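Local coordinates for small ribosomal subunit protein bS6 (Thermotoga maritima, PDB 1VMB) that probably binds 16S ribosomal RNA together with protein bS18, as a structural constituent of the small ribosomal subunit, at residues I20-I26 and R105-R111; V58-R64 and G76-Y82; I26-N30 and F73-D77; E48-K52 and N89-L93. All coordinates share one frame; numbering follows the deposited sequence.

Interaction 1 (I20-I26 and R105-R111); sequences IYESMFI and RWQTFRR
The phenol ring of Tyr21 lies against the aliphatic stem of Arg110, whose CG sits over one ring face while its CB comes within 3.6 Å of Tyr21 CE2. The stem runs straight from CG to NE and carries the charge on to a salt bridge with Glu115 of helix 112-122. On the same face, Ser23 and Thr108 form a non-hydrogen-bonded pair bridged through their hydroxyls, Ser23 OG to Thr108 OG1 at 2.8 Å; Ser23 OG also bonds Tyr97 of helix 91-98. The side chains of Phe25 and Trp106 come closest at their CB atoms, 4.0 Å apart. In both, CG stands between the backbone N and the carbonyl carbon (chi1 57° in Phe25), which swings the rings away from the opposite strand.

The face bearing Glu22 and Gln107 is mixed, with Met24, Ile26 and Phe109 beside a polar chain. In one of two modelled conformers, Glu22 reaches Arg111, whose NH1 donates to Glu22 OE1 at 2.7 Å from the anti side, with the carboxylate and guanidinium planes almost perpendicular. Glu22 OE2 accepts from a water that accepts from Gln107 NE2. Gln107 OE1 receives both NE and NH2 of Arg105, a side-on grip that holds the amide in place alongside Met24.

Backbone bonds tie strand 19-27 to 103-110, one of the two outer strands of the ferredoxin-like sheet; among them Arg111 N donates to Ile20 O at 2.7 Å. The polar chain implies two positive ends linked through a carboxylate, a water and an amide, which probably restrain one another's rotation.

Interaction 2 (V58-R64 and G76-Y82); sequences VERMGMR and GDYTVIY
Strands 58-64 and 76-82 run antiparallel at 162°, and a classic beta bulge shifts their register by one where Met61 and Gly62 both face Tyr78, whose O accepts from Gly62 N at 3.1 Å in the carbonyl plane and more weakly from Met61 N.

Arg60, folded back at chi2 and chi3, brings its guanidinium end-on to Asp77. NH1 meets Asp77 OD1 at 2.8 Å almost in the guanidinium plane but from above the carboxylate, while NH2 reaches Asp77 OD2 at 2.9 Å on the syn side. NH1 also makes a weak bond to Thr79 OG1. The charges continue into helix 33-51, with Glu37 pairing with Arg60 NH2 and Arg36 with Asp77 OD2. A leucine in place of Arg60 would probably leave Asp77 with Arg36 as its remaining salt-bridge partner here, and Glu37 without this partner.

This is the pairing of the second and third strands of the ferredoxin-like fold, with strand 54-66 at the edge of the sheet. Its face bearing Arg60, Asp77, Thr79 and Ile81 turns to helix 33-51. On the other face, Arg64 lays CD over the Tyr78 ring, 3.8 Å from the centroid, a CH-pi contact to which the distant guanidinium adds at most a weak cation-pi attraction. Met61 presses CB on Tyr78 CB at 3.7 Å, and its sulfur stands obliquely to that ring in a Met-aromatic contact before meeting Val80 CG2. Glu59, paired with Lys57 through OE2, brings OE1 to the edge of the Tyr82 ring, 3.5 Å from CE2, carboxylate and ring nearly perpendicular.

Interaction 3 (I26-N30 and F73-D77); sequences IIAPN and FNEGD
Two backbone hydrogen bonds close the pair formed by Ile27 and Asp77: Asp77 N donates to Ile27 O at 2.8 Å, and Ile27 N returns a bond to Asp77 O at 3.0 Å. The same Asp77 carbonyl receives a CA-H...O contact from Ile26. Beyond this pair the strand ladder ends, but Pro29 keeps the chains close.

CH-pi contacts gather on Phe73. The ring of Pro29 crosses it with CD over one face, 3.8 Å from the centroid and displaced toward the rim. Ala28 CB approaches off-centre, 3.8 Å from Phe73 CE2, while the amide of Asn30 stands obliquely by CZ. Phe73 CG lies anti to the carbonyl carbon (chi1 -59°), and the ring is thereby brought across to residues 28-30.

The contact joins the end of the first strand of the ferredoxin-like sheet, as it leaves for helix 33-51, to the beginning of the long strand 73-85, which turns a corner at Asn74. Ile104 of strand 103-110 touches both Ala28 and Phe73.

Steric fit is close at Gly76. Its CA lies 3.7 Å from Ile26 CG2, and there is little room for a side chain beside that methyl. Pro29 also packs on the neighbouring peptide, with CD 3.3 Å from Glu75 O; this buried carbonyl has no hydrogen-bond partner in the model.

Interaction 4 (E48-K52 and N89-L93); sequences EERVK and NLQEL. With EDO (1,2-ethanediol), chain B.
Val51 turns CG1 opposite its backbone N (chi1 177°), leaving its other branch, CG2, to meet Leu93 CB at 3.8 Å. Glu92 has CG beside its own N and bends again at chi2 (-73°), which lays its stem along the end of helix 33-51. There Glu92 CB meets Arg50 CB at 3.7 Å, and Glu92 CG comes to 3.6 Å from Arg50 O. Asn89 CB approaches the same carbonyl, also at 3.6 Å, while Leu90 CD2 more loosely touches Val51 CG1.

The direct touches are apolar or made by CH groups; the polar link is a water that donates to Val51 O at 2.8 Å and accepts from Asn89 N. Arg50 NE and Glu92 OE1 carry opposite charges but stay 5.5 Å apart. Shortening Glu92 to an alanine is likely to leave a gap beside the Arg50 carbonyl and remove the negative charge near the guanidinium. In one of its two modelled conformers, Arg50 instead turns its guanidinium edge to a 1,2-ethanediol, probably from the crystallisation liquor, with NE donating to O2 at 3.0 Å. That oxygen donates to Glu49 OE1. Lys52, at positive phi just after the helix, folds back so that NZ bonds Glu49 O.

The contact thus sets the C-terminal end of helix 33-51 against the start of helix 91-98, the two helices on one side of the ferredoxin-like sheet. Val51 and Leu90 both continue onto Phe83 and Cys85 of strand 73-85, and Leu93 reaches Ser23 of strand 19-27 as well as Val43 and Ile47.

How the interactions relate
Interactions 1, 2 and 3 belong to one four-stranded sheet. Interactions 1 and 2, with centres 11 Å apart, are joined by probable hydrogen bonds, Ser23 O to Ile81 N at 2.9 Å and Phe25 N to Thr79 O at 3.0 Å. Interaction 3 shares Ile26 with interaction 1 and Gly76 and Asp77 with interaction 2, so Asp77 serves both a strand pairing and a salt bridge. Interaction 4 packs onto interaction 1 where Leu90 CD1 lies 3.5 Å from Tyr21 CE2. Its centre is about 24 Å from that of interaction 3, on the opposite side of the chain's centre. Besides the ethanediol of interaction 4, a bound ethanediol lies about 3 Å from the Arg111 side chain of interaction 1.

Interaction 1 (I20-I26 and R105-R111)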
# COMPACT_ATOMS: atom_id res chain seq x y z
N ILE A 20 -9.02 -7.36 6.81
CA ILE A 20 -7.96 -7.50 5.84
C ILE A 20 -8.01 -6.34 4.86
O ILE A 20 -9.07 -6.05 4.33
CB ILE A 20 -8.10 -8.88 5.05
CG1 ILE A 20 -8.10 -10.09 5.99
CG2 ILE A 20 -7.02 -9.05 3.98
CD1 ILE A 20 -8.51 -11.39 5.33
N TYR A 21 -6.86 -5.72 4.62
CA TYR A 21 -6.74 -4.58 3.70
C TYR A 21 -5.70 -4.76 2.65
O TYR A 21 -4.77 -5.53 2.83
CB TYR A 21 -6.35 -3.36 4.53
CG TYR A 21 -7.43 -2.98 5.49
CD1 TYR A 21 -7.48 -3.54 6.78
CD2 TYR A 21 -8.42 -2.08 5.14
CE1 TYR A 21 -8.48 -3.21 7.68
CE2 TYR A 21 -9.42 -1.76 6.03
CZ TYR A 21 -9.46 -2.32 7.30
OH TYR A 21 -10.50 -1.99 8.18
N GLU A 22 -5.93 -4.11 1.50
CA GLU A 22 -4.86 -3.87 0.52
C GLU A 22 -4.60 -2.40 0.43
O GLU A 22 -5.51 -1.58 0.50
CB GLU A 22 -5.17 -4.48 -0.85
CG GLU A 22 -6.28 -3.78 -1.56
CD GLU A 22 -6.49 -4.24 -2.97
OE1 GLU A 22 -6.30 -5.45 -3.31
OE2 GLU A 22 -6.86 -3.36 -3.75
N SER A 23 -3.32 -2.06 0.26
CA SER A 23 -2.95 -0.68 -0.06
C SER A 23 -1.96 -0.69 -1.17
O SER A 23 -0.88 -1.29 -1.03
CB SER A 23 -2.35 0.06 1.16
OG SER A 23 -2.27 1.45 0.89
N MET A 24 -2.33 -0.05 -2.28
CA MET A 24 -1.47 0.04 -3.47
C MET A 24 -0.99 1.46 -3.50
O MET A 24 -1.80 2.41 -3.36
CB MET A 24 -2.24 -0.26 -4.77
CG MET A 24 -1.35 -0.25 -6.03
SD MET A 24 -2.28 -0.33 -7.57
CE MET A 24 -2.32 1.41 -7.91
N PHE A 25 0.32 1.64 -3.68
CA PHE A 25 0.87 2.97 -3.82
C PHE A 25 1.87 3.03 -4.99
O PHE A 25 2.55 2.02 -5.24
CB PHE A 25 1.49 3.47 -2.52
CG PHE A 25 2.59 2.57 -1.96
CD1 PHE A 25 2.31 1.43 -1.20
CD2 PHE A 25 3.91 2.89 -2.15
CE1 PHE A 25 3.31 0.67 -0.72
CE2 PHE A 25 4.92 2.11 -1.67
CZ PHE A 25 4.62 0.99 -0.94
N ILE A 26 1.97 4.18 -5.67
CA ILE A 26 2.80 4.31 -6.87
C ILE A 26 3.80 5.44 -6.61
O ILE A 26 3.41 6.54 -6.29
CB ILE A 26 1.90 4.66 -8.10
CG1 ILE A 26 0.82 3.59 -8.27
CG2 ILE A 26 2.70 4.83 -9.35
CD1 ILE A 26 -0.19 3.86 -9.33
N ARG A 105 0.25 8.38 -6.36
CA ARG A 105 -1.10 7.83 -6.27
C ARG A 105 -1.12 6.73 -5.23
O ARG A 105 -0.16 5.96 -5.12
CB ARG A 105 -1.60 7.34 -7.62
CG ARG A 105 -2.86 6.47 -7.42
CD ARG A 105 -3.97 6.61 -8.32
NE ARG A 105 -5.11 5.91 -7.68
CZ ARG A 105 -6.19 6.52 -7.23
NH1 ARG A 105 -6.28 7.85 -7.31
NH2 ARG A 105 -7.17 5.79 -6.69
N TRP A 106 -2.23 6.63 -4.47
CA TRP A 106 -2.39 5.45 -3.61
C TRP A 106 -3.88 5.12 -3.52
O TRP A 106 -4.75 5.95 -3.82
CB TRP A 106 -1.88 5.67 -2.18
CG TRP A 106 -2.66 6.63 -1.37
CD1 TRP A 106 -3.70 6.36 -0.50
CD2 TRP A 106 -2.50 8.06 -1.36
NE1 TRP A 106 -4.16 7.54 0.04
CE2 TRP A 106 -3.38 8.58 -0.41
CE3 TRP A 106 -1.57 8.93 -1.95
CZ2 TRP A 106 -3.45 9.94 -0.14
CZ3 TRP A 106 -1.66 10.26 -1.70
CH2 TRP A 106 -2.57 10.75 -0.79
N GLN A 107 -4.14 3.94 -3.04
CA GLN A 107 -5.52 3.55 -2.76
C GLN A 107 -5.51 2.44 -1.74
O GLN A 107 -4.72 1.51 -1.84
CB GLN A 107 -6.17 3.14 -4.06
CG GLN A 107 -5.35 2.16 -4.80
CD GLN A 107 -5.72 2.05 -6.22
OE1 GLN A 107 -5.83 3.07 -6.88
NE2 GLN A 107 -5.85 0.81 -6.72
N THR A 108 -6.44 2.50 -0.79
CA THR A 108 -6.50 1.53 0.24
C THR A 108 -7.91 0.99 0.39
O THR A 108 -8.87 1.76 0.54
CB THR A 108 -6.06 2.19 1.54
OG1 THR A 108 -4.68 2.67 1.41
CG2 THR A 108 -6.09 1.15 2.67
N PHE A 109 -8.02 -0.32 0.38
CA PHE A 109 -9.33 -0.98 0.37
C PHE A 109 -9.40 -2.12 1.36
O PHE A 109 -8.51 -3.00 1.40
CB PHE A 109 -9.68 -1.59 -1.00
CG PHE A 109 -9.66 -0.60 -2.15
CD1 PHE A 109 -10.75 0.24 -2.37
CD2 PHE A 109 -8.63 -0.58 -3.06
CE1 PHE A 109 -10.75 1.13 -3.47
CE2 PHE A 109 -8.63 0.30 -4.16
CZ PHE A 109 -9.68 1.17 -4.31
N ARG A 110 -10.53 -2.19 2.04
CA ARG A 110 -10.84 -3.40 2.81
C ARG A 110 -11.24 -4.55 1.89
O ARG A 110 -12.10 -4.41 1.00
CB ARG A 110 -11.91 -3.17 3.84
CG ARG A 110 -12.08 -4.35 4.78
CD ARG A 110 -12.91 -3.98 5.97
NE ARG A 110 -13.44 -5.14 6.66
CZ ARG A 110 -14.45 -5.08 7.50
NH1 ARG A 110 -15.05 -3.93 7.76
NH2 ARG A 110 -14.91 -6.20 8.07
N ARG A 111 -10.57 -5.68 2.08
CA ARG A 111 -10.77 -6.84 1.23
C ARG A 111 -11.78 -7.79 1.85
O ARG A 111 -11.44 -8.86 2.37
CB ARG A 111 -9.45 -7.53 0.96
CG ARG A 111 -8.51 -6.70 0.03
CD ARG A 111 -9.02 -6.61 -1.43
NE ARG A 111 -9.17 -7.94 -2.02
CZ ARG A 111 -8.25 -8.59 -2.74
NH1 ARG A 111 -7.11 -8.03 -3.12
NH2 ARG A 111 -8.53 -9.81 -3.19
O HOH W 1 -5.75 -1.82 -5.68

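Interaction 2 (V58-R64 and G76-Y82)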
# COMPACT_ATOMS: atom_id res chain seq x y z
N VAL A 58 3.91 -8.36 0.54
CA VAL A 58 4.35 -7.13 -0.14
C VAL A 58 4.62 -7.59 -1.58
O VAL A 58 5.42 -8.51 -1.80
CB VAL A 58 5.57 -6.54 0.52
CG1 VAL A 58 6.07 -5.35 -0.26
CG2 VAL A 58 5.27 -6.12 1.99
N GLU A 59 3.88 -7.03 -2.54
CA GLU A 59 4.09 -7.34 -3.96
C GLU A 59 4.73 -6.12 -4.60
O GLU A 59 4.06 -5.10 -4.78
CB GLU A 59 2.76 -7.62 -4.71
CG GLU A 59 2.00 -8.84 -4.22
CD GLU A 59 0.70 -9.14 -4.98
OE1 GLU A 59 0.03 -8.22 -5.52
OE2 GLU A 59 0.32 -10.35 -5.00
N ARG A 60 6.00 -6.23 -4.94
CA ARG A 60 6.70 -5.17 -5.68
C ARG A 60 6.44 -5.39 -7.16
O ARG A 60 7.12 -6.19 -7.81
CB ARG A 60 8.20 -5.17 -5.38
CG ARG A 60 8.52 -4.68 -3.95
CD ARG A 60 8.44 -3.18 -3.75
NE ARG A 60 9.49 -2.50 -4.50
CZ ARG A 60 9.29 -1.76 -5.60
NH1 ARG A 60 8.07 -1.59 -6.11
NH2 ARG A 60 10.34 -1.21 -6.21
N MET A 61 5.46 -4.66 -7.71
CA MET A 61 5.08 -4.83 -9.11
C MET A 61 6.03 -4.15 -10.10
O MET A 61 6.11 -4.54 -11.27
CB MET A 61 3.65 -4.34 -9.33
CG MET A 61 2.63 -5.08 -8.52
SD MET A 61 0.99 -4.28 -8.77
CE MET A 61 -0.05 -5.74 -8.57
N GLY A 62 6.77 -3.18 -9.63
CA GLY A 62 7.77 -2.51 -10.43
C GLY A 62 7.13 -1.45 -11.34
O GLY A 62 5.97 -1.06 -11.17
N MET A 63 7.93 -0.99 -12.29
CA MET A 63 7.51 0.15 -13.15
C MET A 63 6.41 -0.28 -14.13
O MET A 63 6.49 -1.33 -14.77
CB MET A 63 8.73 0.75 -13.89
CG MET A 63 8.49 2.24 -14.37
SD MET A 63 8.49 3.47 -13.05
CE MET A 63 10.19 3.46 -12.53
N ARG A 64 5.33 0.49 -14.20
CA ARG A 64 4.25 0.25 -15.14
C ARG A 64 3.72 1.56 -15.78
O ARG A 64 3.68 2.58 -15.10
CB ARG A 64 3.08 -0.40 -14.44
CG ARG A 64 3.40 -1.70 -13.72
CD ARG A 64 2.18 -2.25 -12.97
NE ARG A 64 1.30 -2.99 -13.88
CZ ARG A 64 0.12 -3.50 -13.54
NH1 ARG A 64 -0.37 -3.33 -12.33
NH2 ARG A 64 -0.58 -4.19 -14.45
N GLY A 76 4.96 4.72 -13.34
CA GLY A 76 5.32 4.82 -11.92
C GLY A 76 5.57 3.43 -11.36
O GLY A 76 5.31 2.45 -12.06
N ASP A 77 6.16 3.39 -10.15
CA ASP A 77 6.63 2.11 -9.59
C ASP A 77 5.56 1.65 -8.60
O ASP A 77 5.36 2.30 -7.59
CB ASP A 77 7.99 2.33 -8.92
CG ASP A 77 8.60 1.07 -8.39
OD1 ASP A 77 7.92 0.03 -8.35
OD2 ASP A 77 9.82 1.01 -8.07
N TYR A 78 4.93 0.53 -8.94
CA TYR A 78 3.78 0.00 -8.15
C TYR A 78 4.22 -0.97 -7.06
O TYR A 78 5.02 -1.92 -7.34
CB TYR A 78 2.82 -0.76 -9.07
CG TYR A 78 1.87 0.05 -9.97
CD1 TYR A 78 2.36 0.84 -10.99
CD2 TYR A 78 0.50 -0.09 -9.89
CE1 TYR A 78 1.53 1.46 -11.87
CE2 TYR A 78 -0.38 0.54 -10.79
CZ TYR A 78 0.14 1.34 -11.75
OH TYR A 78 -0.65 1.95 -12.72
N THR A 79 3.58 -0.81 -5.90
CA THR A 79 3.68 -1.76 -4.83
C THR A 79 2.29 -1.96 -4.26
O THR A 79 1.56 -1.00 -4.16
CB THR A 79 4.58 -1.24 -3.73
OG1 THR A 79 5.86 -0.91 -4.25
CG2 THR A 79 4.81 -2.28 -2.73
N VAL A 80 1.95 -3.21 -3.89
CA VAL A 80 0.71 -3.46 -3.11
C VAL A 80 1.10 -4.17 -1.82
O VAL A 80 1.93 -5.11 -1.88
CB VAL A 80 -0.27 -4.31 -3.84
CG1 VAL A 80 -1.60 -4.32 -3.07
CG2 VAL A 80 -0.52 -3.80 -5.26
N ILE A 81 0.53 -3.76 -0.69
CA ILE A 81 0.82 -4.40 0.58
C ILE A 81 -0.50 -4.90 1.10
O ILE A 81 -1.44 -4.11 1.12
CB ILE A 81 1.44 -3.42 1.60
CG1 ILE A 81 2.81 -2.97 1.10
CG2 ILE A 81 1.58 -4.07 2.94
CD1 ILE A 81 3.42 -1.84 1.95
N TYR A 82 -0.55 -6.17 1.48
CA TYR A 82 -1.71 -6.80 2.08
C TYR A 82 -1.45 -6.92 3.55
O TYR A 82 -0.40 -7.44 3.95
CB TYR A 82 -1.95 -8.17 1.49
CG TYR A 82 -2.22 -8.09 -0.01
CD1 TYR A 82 -3.49 -7.90 -0.50
CD2 TYR A 82 -1.18 -8.13 -0.90
CE1 TYR A 82 -3.74 -7.81 -1.92
CE2 TYR A 82 -1.39 -8.07 -2.31
CZ TYR A 82 -2.67 -7.89 -2.80
OH TYR A 82 -2.85 -7.81 -4.19

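Interaction 3 (I26-N30 and F73-D77)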
# COMPACT_ATOMS: atom_id res chain seq x y z
N ILE A 26 1.97 4.18 -5.67
CA ILE A 26 2.80 4.31 -6.87
C ILE A 26 3.80 5.44 -6.61
O ILE A 26 3.41 6.54 -6.29
CB ILE A 26 1.90 4.66 -8.10
CG1 ILE A 26 0.82 3.59 -8.27
CG2 ILE A 26 2.70 4.83 -9.35
CD1 ILE A 26 -0.19 3.86 -9.33
N ILE A 27 5.08 5.15 -6.78
CA ILE A 27 6.15 6.09 -6.59
C ILE A 27 6.55 6.65 -7.94
O ILE A 27 6.64 5.93 -9.00
CB ILE A 27 7.36 5.41 -5.86
CG1 ILE A 27 6.94 4.77 -4.50
CG2 ILE A 27 8.48 6.41 -5.71
CD1 ILE A 27 8.00 3.86 -3.87
N ALA A 28 6.78 7.95 -7.93
CA ALA A 28 7.21 8.68 -9.09
C ALA A 28 8.46 8.06 -9.70
O ALA A 28 9.41 7.64 -8.99
CB ALA A 28 7.49 10.12 -8.73
N PRO A 29 8.50 8.06 -11.02
CA PRO A 29 9.61 7.41 -11.70
C PRO A 29 10.95 8.16 -11.70
O PRO A 29 11.94 7.59 -12.11
CB PRO A 29 9.07 7.23 -13.12
CG PRO A 29 8.26 8.45 -13.30
CD PRO A 29 7.53 8.63 -11.98
N ASN A 30 10.98 9.41 -11.23
CA ASN A 30 12.21 10.17 -11.11
C ASN A 30 12.87 10.04 -9.73
O ASN A 30 13.85 10.69 -9.43
CB ASN A 30 11.98 11.63 -11.48
CG ASN A 30 10.98 12.31 -10.60
OD1 ASN A 30 10.26 11.69 -9.81
ND2 ASN A 30 10.90 13.63 -10.76
N PHE A 73 3.42 12.44 -14.85
CA PHE A 73 4.20 11.24 -15.21
C PHE A 73 3.36 10.26 -16.04
O PHE A 73 2.12 10.19 -15.88
CB PHE A 73 4.72 10.52 -13.97
CG PHE A 73 5.60 11.39 -13.11
CD1 PHE A 73 6.88 11.71 -13.53
CD2 PHE A 73 5.12 11.91 -11.90
CE1 PHE A 73 7.70 12.51 -12.76
CE2 PHE A 73 5.96 12.70 -11.10
CZ PHE A 73 7.24 13.01 -11.55
N ASN A 74 4.04 9.48 -16.87
CA ASN A 74 3.38 8.51 -17.73
C ASN A 74 3.56 7.06 -17.24
O ASN A 74 3.00 6.14 -17.82
CB ASN A 74 3.97 8.65 -19.12
CG ASN A 74 3.76 10.04 -19.70
OD1 ASN A 74 2.62 10.52 -19.78
ND2 ASN A 74 4.83 10.68 -20.11
N GLU A 75 4.35 6.88 -16.19
CA GLU A 75 4.61 5.59 -15.55
C GLU A 75 4.99 5.79 -14.11
O GLU A 75 5.28 6.87 -13.70
CB GLU A 75 5.77 4.88 -16.25
CG GLU A 75 7.07 5.68 -16.18
CD GLU A 75 8.23 5.00 -16.87
OE1 GLU A 75 8.06 3.84 -17.37
OE2 GLU A 75 9.34 5.62 -16.91
N GLY A 76 4.96 4.72 -13.34
CA GLY A 76 5.32 4.82 -11.92
C GLY A 76 5.57 3.43 -11.36
O GLY A 76 5.31 2.45 -12.06
N ASP A 77 6.16 3.39 -10.15
CA ASP A 77 6.63 2.11 -9.59
C ASP A 77 5.56 1.65 -8.60
O ASP A 77 5.36 2.30 -7.59
CB ASP A 77 7.99 2.33 -8.92
CG ASP A 77 8.60 1.07 -8.39
OD1 ASP A 77 7.92 0.03 -8.35
OD2 ASP A 77 9.82 1.01 -8.07

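Interaction 4 (E48-K52 and N89-L93)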
# COMPACT_ATOMS: atom_id res chain seq x y z
N GLU A 48 3.14 -1.34 10.38
CA GLU A 48 3.48 -2.10 11.56
C GLU A 48 3.33 -1.33 12.88
O GLU A 48 2.73 -1.84 13.84
CB GLU A 48 4.88 -2.74 11.40
CG GLU A 48 4.92 -3.77 10.27
CD GLU A 48 6.31 -4.26 9.84
OE1 GLU A 48 7.27 -3.49 10.00
OE2 GLU A 48 6.39 -5.44 9.38
N GLU A 49 3.92 -0.14 12.93
CA GLU A 49 4.12 0.64 14.14
C GLU A 49 3.00 1.65 14.43
O GLU A 49 2.80 2.00 15.59
CB GLU A 49 5.46 1.39 14.04
CG GLU A 49 6.62 0.41 13.91
CD GLU A 49 8.00 1.03 13.97
OE1 GLU A 49 8.13 2.28 13.82
OE2 GLU A 49 8.96 0.25 14.15
N ARG A 50 2.31 2.13 13.39
CA ARG A 50 1.28 3.19 13.57
C ARG A 50 -0.18 2.67 13.33
O ARG A 50 -1.06 2.89 14.18
CB ARG A 50 1.62 4.43 12.76
CG ARG A 50 2.98 4.99 13.17
CD ARG A 50 3.11 5.39 14.63
NE ARG A 50 4.42 6.02 14.83
CZ ARG A 50 4.75 6.88 15.79
NH1 ARG A 50 3.86 7.33 16.69
NH2 ARG A 50 5.99 7.35 15.80
N VAL A 51 -0.38 1.98 12.20
CA VAL A 51 -1.65 1.30 11.93
C VAL A 51 -1.84 0.15 12.93
O VAL A 51 -2.98 -0.23 13.25
CB VAL A 51 -1.71 0.78 10.48
CG1 VAL A 51 -2.98 -0.00 10.20
CG2 VAL A 51 -1.53 1.92 9.47
N LYS A 52 -0.71 -0.40 13.39
CA LYS A 52 -0.66 -1.62 14.20
C LYS A 52 -1.22 -2.81 13.44
O LYS A 52 -2.05 -3.58 13.99
CB LYS A 52 -1.39 -1.44 15.52
CG LYS A 52 -0.98 -0.21 16.29
CD LYS A 52 0.45 -0.28 16.76
CE LYS A 52 0.75 0.76 17.85
NZ LYS A 52 2.21 0.74 18.15
N ASN A 89 -6.91 2.35 13.15
CA ASN A 89 -5.84 3.31 12.94
C ASN A 89 -5.40 3.46 11.48
O ASN A 89 -4.25 3.80 11.17
CB ASN A 89 -4.67 3.01 13.87
CG ASN A 89 -5.03 3.31 15.32
OD1 ASN A 89 -5.13 4.47 15.74
ND2 ASN A 89 -5.35 2.29 16.04
N LEU A 90 -6.34 3.26 10.56
CA LEU A 90 -6.00 3.32 9.15
C LEU A 90 -5.58 4.73 8.75
O LEU A 90 -4.86 4.91 7.79
CB LEU A 90 -7.17 2.94 8.28
CG LEU A 90 -7.64 1.50 8.41
CD1 LEU A 90 -8.97 1.36 7.65
CD2 LEU A 90 -6.54 0.64 7.81
N GLN A 91 -6.08 5.74 9.44
CA GLN A 91 -5.66 7.10 9.09
C GLN A 91 -4.15 7.36 9.19
O GLN A 91 -3.62 8.28 8.53
CB GLN A 91 -6.39 8.10 9.96
CG GLN A 91 -5.88 8.10 11.39
CD GLN A 91 -6.42 6.96 12.30
OE1 GLN A 91 -7.29 6.12 11.89
NE2 GLN A 91 -5.95 6.99 13.56
N GLU A 92 -3.44 6.55 9.99
CA GLU A 92 -2.00 6.64 10.10
C GLU A 92 -1.34 6.43 8.74
O GLU A 92 -0.36 7.07 8.38
CB GLU A 92 -1.45 5.66 11.14
CG GLU A 92 -1.88 5.94 12.54
CD GLU A 92 -1.22 7.15 13.19
OE1 GLU A 92 -0.27 7.74 12.63
OE2 GLU A 92 -1.67 7.48 14.29
N LEU A 93 -1.87 5.48 7.99
CA LEU A 93 -1.33 5.21 6.67
C LEU A 93 -1.73 6.28 5.69
O LEU A 93 -0.88 6.82 4.97
CB LEU A 93 -1.79 3.84 6.22
CG LEU A 93 -1.40 3.41 4.81
CD1 LEU A 93 0.10 3.28 4.66
CD2 LEU A 93 -2.05 2.08 4.45
C1 EDO B . 7.19 6.29 11.76
O1 EDO B . 7.01 7.15 12.90
C2 EDO B . 6.97 4.79 12.04
O2 EDO B . 6.52 4.52 13.38
O HOH W 2 -5.76 -0.30 12.74